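Local structure of tail fiber protein (Acinetobacter phage AM24, 5W5P) at the interface of chains A and B. The protein forms a trimeric tailspike with which the phage probably recognises, and may degrade, the capsular polysaccharide of its Acinetobacter baumannii host. Coordinates in Å, arbitrary orientation; residue numbers count along the deposited sequence, not the author numbering. Chains: chain A/B, Tail fiber protein.

The interface of chains A and B. Residues chain A 480, 484, 617, 619; chain B 438, 441-442.
At the junction between the elongated strand-rich body of chain B and the C-terminal domain of chain A, A:Gln619 meets B:Arg438 and B:Gln441, at and just past the 3-10 helix 438-440. The deposited assembly has three copies, as expected of a tailspike, so this patch probably belongs to the trimer interface. B:Gln441 points the oxygen of its amide at A:Gln619: B:Gln441 OE1 lies 3.3 Å from A:Gln619 CG. The side chains cross at about a right angle with their amide planes 68° apart, which rules out flat stacking. Nor do the two amides pair, since B:Gln441 OE1 stays 3.4 Å from both A:Gln619 NE2 and A:Gln619 OE1. A:Gln619 NE2 donates within its own chain, to A:Ala617 O at 2.8 Å. That bond is nearly straight at the hydrogen (161°) and its acceptor lies in the amide plane of A:Gln619, although the donor sits above the plane of the A:Ala617 carbonyl; it should restrain rotation of the amide. The other branch, A:Gln619 OE1, faces the aliphatic part of B:Arg438, 3.2 Å from B:Arg438 CG. With CG anti to its backbone N (chi1 -169°), B:Arg438 stretches alongside A:Gln619 in the opposite direction, then bends at chi3. B:Arg438 CD lies 3.5 Å from the methyl A:Leu480 CD1 of helix 479-483, the two side chains crossing roughly perpendicularly. A:Leu484 adds a looser contact through CD2, 3.9 Å from B:Gln441 OE1. On the A:Ala617 flank, the methyl CB of A:Ala617 rests 3.5 Å from the backbone oxygen O of B:Ala442.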
ATOM      1  N   LEU A 480      23.347  10.401  30.236  1.00 51.66           N
ATOM      2  CA  LEU A 480      23.258  10.336  28.782  1.00 49.90           C
ATOM      3  C   LEU A 480      23.345  11.718  28.143  1.00 48.03           C
ATOM      4  O   LEU A 480      23.797  11.835  26.999  1.00 46.59           O
ATOM      5  CB  LEU A 480      21.969   9.621  28.373  1.00 45.41           C
ATOM      6  CG  LEU A 480      21.898   8.197  28.934  1.00 46.03           C
ATOM      7  CD1 LEU A 480      20.651   7.484  28.472  1.00 42.35           C
ATOM      8  CD2 LEU A 480      23.142   7.400  28.561  1.00 44.08           C
ATOM      9  N   LEU A 484      26.528  12.905  25.132  1.00 52.86           N
ATOM     10  CA  LEU A 484      26.424  13.509  23.810  1.00 51.03           C
ATOM     11  C   LEU A 484      27.738  14.174  23.415  1.00 51.24           C
ATOM     12  O   LEU A 484      28.459  14.724  24.253  1.00 56.21           O
ATOM     13  CB  LEU A 484      25.290  14.534  23.776  1.00 43.34           C
ATOM     14  CG  LEU A 484      23.910  13.988  24.140  1.00 45.69           C
ATOM     15  CD1 LEU A 484      22.860  15.087  24.067  1.00 43.95           C
ATOM     16  CD2 LEU A 484      23.546  12.830  23.232  1.00 42.03           C
ATOM     17  N   ALA A 617      15.401  15.793  20.922  1.00 42.01           N
ATOM     18  CA  ALA A 617      14.931  15.096  22.118  1.00 42.03           C
ATOM     19  C   ALA A 617      15.948  15.281  23.239  1.00 42.17           C
ATOM     20  O   ALA A 617      17.036  14.697  23.195  1.00 40.67           O
ATOM     21  CB  ALA A 617      14.703  13.612  21.837  1.00 38.35           C
ATOM     22  N   GLN A 619      17.888  14.598  26.517  1.00 47.10           N
ATOM     23  CA  GLN A 619      18.250  13.293  27.049  1.00 48.58           C
ATOM     24  C   GLN A 619      18.162  13.214  28.576  1.00 47.71           C
ATOM     25  O   GLN A 619      18.703  12.272  29.167  1.00 44.45           O
ATOM     26  CB  GLN A 619      19.652  12.906  26.569  1.00 49.19           C
ATOM     27  CG  GLN A 619      19.715  12.541  25.089  1.00 51.46           C
ATOM     28  CD  GLN A 619      18.618  11.569  24.667  1.00 47.65           C
ATOM     29  OE1 GLN A 619      18.691  10.365  24.936  1.00 47.94           O
ATOM     30  NE2 GLN A 619      17.597  12.091  24.000  1.00 40.90           N
TER
ATOM     31  N   ARG B 438      15.841   5.120  22.720  1.00 46.85           N
ATOM     32  CA  ARG B 438      16.509   6.336  23.175  1.00 50.53           C
ATOM     33  C   ARG B 438      17.776   6.621  22.376  1.00 51.44           C
ATOM     34  O   ARG B 438      18.109   7.786  22.135  1.00 54.51           O
ATOM     35  CB  ARG B 438      16.828   6.221  24.667  1.00 53.50           C
ATOM     36  CG  ARG B 438      17.277   7.523  25.302  1.00 56.90           C
ATOM     37  CD  ARG B 438      17.593   7.348  26.778  1.00 59.62           C
ATOM     38  NE  ARG B 438      16.409   7.036  27.574  1.00 61.36           N
ATOM     39  CZ  ARG B 438      15.521   7.945  27.964  1.00 60.05           C
ATOM     40  NH1 ARG B 438      15.683   9.216  27.617  1.00 60.93           N
ATOM     41  NH2 ARG B 438      14.471   7.584  28.691  1.00 57.34           N
ATOM     42  N   GLN B 441      17.947   9.224  19.538  1.00 45.75           N
ATOM     43  CA  GLN B 441      17.815  10.652  19.853  1.00 47.99           C
ATOM     44  C   GLN B 441      16.563  11.250  19.217  1.00 46.77           C
ATOM     45  O   GLN B 441      16.587  12.358  18.678  1.00 44.76           O
ATOM     46  CB  GLN B 441      19.058  11.440  19.431  1.00 50.73           C
ATOM     47  CG  GLN B 441      20.378  10.754  19.711  1.00 52.95           C
ATOM     48  CD  GLN B 441      20.586  10.479  21.177  1.00 59.58           C
ATOM     49  OE1 GLN B 441      20.204  11.280  22.029  1.00 65.32           O
ATOM     50  NE2 GLN B 441      21.201   9.339  21.484  1.00 63.04           N
ATOM     51  N   ALA B 442      15.462  10.512  19.268  1.00 48.48           N
ATOM     52  CA  ALA B 442      14.249  10.988  18.628  1.00 44.10           C
ATOM     53  C   ALA B 442      13.165  11.266  19.666  1.00 41.62           C
ATOM     54  O   ALA B 442      13.135  10.635  20.726  1.00 43.53           O
ATOM     55  CB  ALA B 442      13.728   9.971  17.605  1.00 37.80           C
TER